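Local coordinates for protein beta-1,4-galactanase (Thielavia heterothallica, PDB 1HJS) that hydrolyses the beta-1,4-galactosidic linkages of type I arabinogalactans, as a family 53 glycoside hydrolase of clan GH-A, at residues M94-S106 / L141-R155. Numbering follows the deposited sequence.
With SO4 (sulfate ion), chain F.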
loop_
_atom_site.group_PDB
_atom_site.type_symbol
_atom_site.label_atom_id
_atom_site.label_comp_id
_atom_site.label_asym_id
_atom_site.label_seq_id
_atom_site.Cartn_x
_atom_site.Cartn_y
_atom_site.Cartn_z
ATOM N N MET A 94 6.176 -14.947 -10.487
ATOM C CA MET A 94 6.083 -16.088 -9.597
ATOM C C MET A 94 7.309 -16.178 -8.693
ATOM O O MET A 94 8.444 -16.019 -9.147
ATOM C CB MET A 94 5.985 -17.367 -10.436
ATOM C CG MET A 94 5.715 -18.625 -9.649
ATOM S SD MET A 94 4.013 -18.665 -9.120
ATOM C CE MET A 94 3.197 -19.162 -10.661
ATOM N N PRO A 95 7.098 -16.408 -7.391
ATOM C CA PRO A 95 8.257 -16.516 -6.500
ATOM C C PRO A 95 9.066 -17.723 -6.974
ATOM O O PRO A 95 8.492 -18.718 -7.414
ATOM C CB PRO A 95 7.620 -16.758 -5.134
ATOM C CG PRO A 95 6.318 -16.018 -5.234
ATOM C CD PRO A 95 5.839 -16.376 -6.627
ATOM N N ALA A 96 10.390 -17.647 -6.895
ATOM C CA ALA A 96 11.213 -18.765 -7.340
ATOM C C ALA A 96 10.873 -20.011 -6.528
ATOM O O ALA A 96 10.662 -19.935 -5.322
ATOM C CB ALA A 96 12.690 -18.424 -7.189
ATOM N N GLY A 97 10.804 -21.155 -7.200
ATOM C CA GLY A 97 10.500 -22.394 -6.506
ATOM C C GLY A 97 9.028 -22.734 -6.368
ATOM O O GLY A 97 8.687 -23.862 -6.010
ATOM N N TRP A 98 8.147 -21.779 -6.644
ATOM C CA TRP A 98 6.713 -22.034 -6.533
ATOM C C TRP A 98 6.181 -22.741 -7.778
ATOM O O TRP A 98 6.604 -22.449 -8.896
ATOM C CB TRP A 98 5.957 -20.723 -6.315
ATOM C CG TRP A 98 6.106 -20.156 -4.926
ATOM C CD1 TRP A 98 7.175 -20.306 -4.084
ATOM C CD2 TRP A 98 5.166 -19.324 -4.234
ATOM N NE1 TRP A 98 6.955 -19.620 -2.909
ATOM C CE2 TRP A 98 5.732 -19.007 -2.977
ATOM C CE3 TRP A 98 3.901 -18.814 -4.554
ATOM C CZ2 TRP A 98 5.074 -18.200 -2.038
ATOM C CZ3 TRP A 98 3.246 -18.012 -3.621
ATOM C CH2 TRP A 98 3.837 -17.714 -2.379
ATOM N N PRO A 99 5.244 -23.687 -7.596
ATOM C CA PRO A 99 4.643 -24.449 -8.699
ATOM C C PRO A 99 3.687 -23.606 -9.540
ATOM O O PRO A 99 3.084 -22.658 -9.035
ATOM C CB PRO A 99 3.929 -25.584 -7.977
ATOM C CG PRO A 99 3.463 -24.917 -6.716
ATOM C CD PRO A 99 4.687 -24.115 -6.299
ATOM N N SER A 100 3.546 -23.962 -10.815
ATOM C CA SER A 100 2.677 -23.227 -11.733
ATOM C C SER A 100 1.239 -23.723 -11.821
ATOM O O SER A 100 0.333 -22.938 -12.090
ATOM C CB SER A 100 3.274 -23.234 -13.145
ATOM O OG SER A 100 4.482 -22.499 -13.198
ATOM N N ASP A 101 1.018 -25.019 -11.613
ATOM C CA ASP A 101 -0.340 -25.544 -11.714
ATOM C C ASP A 101 -1.205 -24.976 -10.595
ATOM O O ASP A 101 -0.773 -24.893 -9.446
ATOM C CB ASP A 101 -0.337 -27.073 -11.672
ATOM C CG ASP A 101 0.073 -27.620 -10.325
ATOM O OD1 ASP A 101 1.272 -27.551 -9.990
ATOM O OD2 ASP A 101 -0.811 -28.115 -9.598
ATOM N N ILE A 102 -2.431 -24.596 -10.937
ATOM C CA ILE A 102 -3.354 -23.996 -9.975
ATOM C C ILE A 102 -3.552 -24.764 -8.665
ATOM O O ILE A 102 -3.535 -24.166 -7.591
ATOM C CB ILE A 102 -4.729 -23.725 -10.632
ATOM C CG1 ILE A 102 -5.640 -22.989 -9.651
ATOM C CG2 ILE A 102 -5.362 -25.032 -11.103
ATOM C CD1 ILE A 102 -5.115 -21.620 -9.226
ATOM N N ASP A 103 -3.730 -26.078 -8.740
ATOM C CA ASP A 103 -3.927 -26.874 -7.528
ATOM C C ASP A 103 -2.785 -26.707 -6.527
ATOM O O ASP A 103 -3.009 -26.326 -5.377
ATOM C CB ASP A 103 -4.088 -28.356 -7.885
ATOM C CG ASP A 103 -5.478 -28.689 -8.398
ATOM O OD1 ASP A 103 -6.179 -27.773 -8.879
ATOM O OD2 ASP A 103 -5.871 -29.873 -8.329
ATOM N N ASN A 104 -1.560 -26.982 -6.961
ATOM C CA ASN A 104 -0.410 -26.865 -6.078
ATOM C C ASN A 104 -0.057 -25.428 -5.722
ATOM O O ASN A 104 0.406 -25.154 -4.613
ATOM C CB ASN A 104 0.804 -27.559 -6.697
ATOM C CG ASN A 104 0.691 -29.070 -6.653
ATOM O OD1 ASN A 104 0.454 -29.649 -5.596
ATOM N ND2 ASN A 104 0.862 -29.716 -7.800
ATOM N N LEU A 105 -0.265 -24.509 -6.659
ATOM C CA LEU A 105 0.034 -23.104 -6.401
ATOM C C LEU A 105 -0.892 -22.560 -5.318
ATOM O O LEU A 105 -0.457 -21.825 -4.433
ATOM C CB LEU A 105 -0.130 -22.274 -7.677
ATOM C CG LEU A 105 0.086 -20.764 -7.510
ATOM C CD1 LEU A 105 1.497 -20.488 -6.994
ATOM C CD2 LEU A 105 -0.136 -20.076 -8.845
ATOM N N SER A 106 -2.170 -22.920 -5.391
ATOM C CA SER A 106 -3.143 -22.461 -4.407
ATOM C C SER A 106 -2.730 -22.937 -3.025
ATOM O O SER A 106 -2.848 -22.210 -2.037
ATOM C CB SER A 106 -4.536 -23.004 -4.732
ATOM O OG SER A 106 -4.998 -22.505 -5.973
ATOM N N LEU A 141 0.615 -13.879 -9.391
ATOM C CA LEU A 141 1.267 -15.161 -9.642
ATOM C C LEU A 141 1.086 -15.606 -11.095
ATOM O O LEU A 141 0.494 -16.649 -11.368
ATOM C CB LEU A 141 0.685 -16.212 -8.685
ATOM C CG LEU A 141 0.891 -15.864 -7.202
ATOM C CD1 LEU A 141 -0.025 -16.692 -6.320
ATOM C CD2 LEU A 141 2.341 -16.092 -6.834
ATOM N N TRP A 142 1.609 -14.804 -12.016
ATOM C CA TRP A 142 1.498 -15.080 -13.444
ATOM C C TRP A 142 2.273 -16.318 -13.870
ATOM O O TRP A 142 3.309 -16.641 -13.290
ATOM C CB TRP A 142 2.009 -13.885 -14.248
ATOM C CG TRP A 142 1.200 -12.647 -14.103
ATOM C CD1 TRP A 142 0.017 -12.505 -13.437
ATOM C CD2 TRP A 142 1.491 -11.372 -14.683
ATOM N NE1 TRP A 142 -0.450 -11.214 -13.570
ATOM C CE2 TRP A 142 0.437 -10.501 -14.332
ATOM C CE3 TRP A 142 2.541 -10.881 -15.472
ATOM C CZ2 TRP A 142 0.402 -9.165 -14.743
ATOM C CZ3 TRP A 142 2.503 -9.548 -15.881
ATOM C CH2 TRP A 142 1.441 -8.710 -15.515
ATOM N N PRO A 143 1.793 -17.011 -14.916
ATOM C CA PRO A 143 0.585 -16.687 -15.684
ATOM C C PRO A 143 -0.652 -17.344 -15.091
ATOM O O PRO A 143 -1.769 -17.125 -15.561
ATOM C CB PRO A 143 0.875 -17.252 -17.083
ATOM C CG PRO A 143 2.224 -17.960 -16.974
ATOM C CD PRO A 143 2.499 -18.153 -15.514
ATOM N N THR A 144 -0.441 -18.162 -14.066
ATOM C CA THR A 144 -1.536 -18.880 -13.430
ATOM C C THR A 144 -2.675 -17.968 -12.975
ATOM O O THR A 144 -3.845 -18.271 -13.210
ATOM C CB THR A 144 -1.026 -19.696 -12.229
ATOM O OG1 THR A 144 0.150 -20.424 -12.617
ATOM C CG2 THR A 144 -2.098 -20.689 -11.771
ATOM N N GLY A 145 -2.332 -16.857 -12.331
ATOM C CA GLY A 145 -3.347 -15.930 -11.859
ATOM C C GLY A 145 -3.458 -14.674 -12.708
ATOM O O GLY A 145 -3.900 -13.630 -12.230
ATOM N N ARG A 146 -3.055 -14.780 -13.971
ATOM C CA ARG A 146 -3.112 -13.653 -14.904
ATOM C C ARG A 146 -4.531 -13.442 -15.424
ATOM O O ARG A 146 -5.218 -14.406 -15.758
ATOM C CB ARG A 146 -2.185 -13.929 -16.094
ATOM C CG ARG A 146 -2.207 -12.860 -17.197
ATOM C CD ARG A 146 -1.530 -11.577 -16.735
ATOM N NE ARG A 146 -1.159 -10.693 -17.846
ATOM C CZ ARG A 146 -1.981 -9.840 -18.449
ATOM N NH1 ARG A 146 -3.248 -9.729 -18.063
ATOM N NH2 ARG A 146 -1.530 -9.085 -19.443
ATOM N N THR A 147 -4.981 -12.190 -15.486
ATOM C CA THR A 147 -6.310 -11.917 -16.022
ATOM C C THR A 147 -6.210 -12.294 -17.505
ATOM O O THR A 147 -5.165 -12.067 -18.119
ATOM C CB THR A 147 -6.695 -10.423 -15.874
ATOM O OG1 THR A 147 -5.617 -9.596 -16.326
ATOM C CG2 THR A 147 -7.002 -10.090 -14.425
ATOM N N GLU A 148 -7.280 -12.824 -18.101
ATOM C CA GLU A 148 -8.569 -13.031 -17.446
ATOM C C GLU A 148 -8.857 -14.429 -16.879
ATOM O O GLU A 148 -9.957 -14.958 -17.052
ATOM C CB GLU A 148 -9.676 -12.635 -18.426
ATOM C CG GLU A 148 -9.501 -11.225 -18.984
ATOM C CD GLU A 148 -10.062 -11.068 -20.387
ATOM O OE1 GLU A 148 -11.286 -11.222 -20.563
ATOM O OE2 GLU A 148 -9.274 -10.792 -21.316
ATOM N N ASN A 149 -7.872 -15.019 -16.208
ATOM C CA ASN A 149 -8.035 -16.325 -15.566
ATOM C C ASN A 149 -8.786 -16.054 -14.253
ATOM O O ASN A 149 -8.249 -16.285 -13.167
ATOM C CB ASN A 149 -6.661 -16.937 -15.238
ATOM C CG ASN A 149 -6.167 -17.908 -16.299
ATOM O OD1 ASN A 149 -4.955 -18.118 -16.453
ATOM N ND2 ASN A 149 -7.096 -18.522 -17.017
ATOM N N TRP A 150 -10.020 -15.559 -14.355
ATOM C CA TRP A 150 -10.823 -15.224 -13.179
ATOM C C TRP A 150 -10.997 -16.372 -12.189
ATOM O O TRP A 150 -10.912 -16.171 -10.979
ATOM C CB TRP A 150 -12.203 -14.714 -13.607
ATOM C CG TRP A 150 -12.148 -13.511 -14.503
ATOM C CD1 TRP A 150 -12.647 -13.407 -15.772
ATOM C CD2 TRP A 150 -11.572 -12.237 -14.194
ATOM N NE1 TRP A 150 -12.419 -12.147 -16.271
ATOM C CE2 TRP A 150 -11.761 -11.407 -15.322
ATOM C CE3 TRP A 150 -10.918 -11.712 -13.068
ATOM C CZ2 TRP A 150 -11.320 -10.080 -15.361
ATOM C CZ3 TRP A 150 -10.478 -10.391 -13.105
ATOM C CH2 TRP A 150 -10.682 -9.592 -14.247
ATOM N N ALA A 151 -11.255 -17.573 -12.699
ATOM C CA ALA A 151 -11.436 -18.725 -11.826
ATOM C C ALA A 151 -10.195 -18.928 -10.958
ATOM O O ALA A 151 -10.296 -19.117 -9.743
ATOM C CB ALA A 151 -11.714 -19.980 -12.662
ATOM N N ASN A 152 -9.022 -18.876 -11.580
ATOM C CA ASN A 152 -7.766 -19.062 -10.860
ATOM C C ASN A 152 -7.509 -17.936 -9.863
ATOM O O ASN A 152 -7.068 -18.176 -8.743
ATOM C CB ASN A 152 -6.594 -19.159 -11.846
ATOM C CG ASN A 152 -6.526 -20.513 -12.544
ATOM O OD1 ASN A 152 -7.369 -21.384 -12.323
ATOM N ND2 ASN A 152 -5.516 -20.695 -13.382
ATOM N N ILE A 153 -7.778 -16.704 -10.276
ATOM C CA ILE A 153 -7.576 -15.550 -9.403
ATOM C C ILE A 153 -8.444 -15.663 -8.151
ATOM O O ILE A 153 -7.959 -15.494 -7.030
ATOM C CB ILE A 153 -7.919 -14.239 -10.139
ATOM C CG1 ILE A 153 -6.943 -14.033 -11.300
ATOM C CG2 ILE A 153 -7.858 -13.062 -9.168
ATOM C CD1 ILE A 153 -7.280 -12.847 -12.177
ATOM N N ALA A 154 -9.726 -15.955 -8.341
ATOM C CA ALA A 154 -10.638 -16.090 -7.211
ATOM C C ALA A 154 -10.165 -17.205 -6.282
ATOM O O ALA A 154 -10.184 -17.060 -5.061
ATOM C CB ALA A 154 -12.056 -16.384 -7.707
ATOM N N ARG A 155 -9.734 -18.316 -6.871
ATOM C CA ARG A 155 -9.265 -19.456 -6.098
ATOM C C ARG A 155 -8.010 -19.112 -5.301
ATOM O O ARG A 155 -7.889 -19.460 -4.122
ATOM C CB ARG A 155 -8.983 -20.628 -7.035
ATOM C CG ARG A 155 -8.388 -21.837 -6.354
ATOM C CD ARG A 155 -9.307 -23.040 -6.472
ATOM N NE ARG A 155 -8.544 -24.252 -6.756
ATOM C CZ ARG A 155 -8.490 -24.845 -7.944
ATOM N NH1 ARG A 155 -9.164 -24.349 -8.977
ATOM N NH2 ARG A 155 -7.748 -25.929 -8.101
HETATM S S SO4 F . 9.044 -20.281 0.200
HETATM O O1 SO4 F . 7.611 -19.646 0.616
HETATM O O2 SO4 F . 8.915 -21.704 0.457
HETATM O O3 SO4 F . 9.308 -20.010 -1.051
HETATM O O4 SO4 F . 9.942 -19.708 1.170
HETATM O O HOH W 1 5.959 -15.396 -13.230
#
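Leu-141 fills the tight end of this contact. Its CD2 packs 3.5 Å from CD of Pro-95 and also meets SD of Met-94 and the benzene part of the Trp-98 indole, at CZ3, while CD2 of Leu-105 comes up to its CB. Met-94 gets there by folding back: bends at chi2 and chi3 carry CE to 3.6 Å from O of Trp-142. Pro-95 lays its CG over the centre of one face of the Trp-98 ring, and the indole NE1 donates in the ring plane to a sulfate oxygen, O3, at 3.0 Å; the ion, shared with Lys-108 and Asn-51, probably comes from the crystallisation liquor. Losing the indole to an alanine here takes away the face against Pro-95 and one of the sulfate's donors, and is likely to open a gap beside CD2 of Leu-141.

Next comes Thr-144, whose OG1 donates to O of Ser-100 (2.6 Å), in the carbonyl plane and on a lone pair. With OG1 used this way, CB and CG2 meet CD2 of Leu-105 tip to tip. Backbone O of Thr-144 receives ND2 of Asn-152, which turns that amide's OD1 to 3.6 Å from CG1 of Ile-102.

Toward solvent the packing gives way to charge. Arg-155 spreads one guanidinium face over CG1 of Ile-102, and its NH2 forms a salt bridge with OD1 of the exposed Asp-103 at 2.5 Å, the carboxylate and guanidinium planes standing 65° apart.

In the eight-stranded TIM barrel, the contact joins the loops that follow strands 75-80 and 129-132, and the starts of the helices they lead into, 102-122 and 150-165. The axes of 102-106 and 150-155 come within 10.7 Å at 23°, near parallel, and Leu-156 of helix 150-165 also touches Ile-102, Leu-105 and Ser-106.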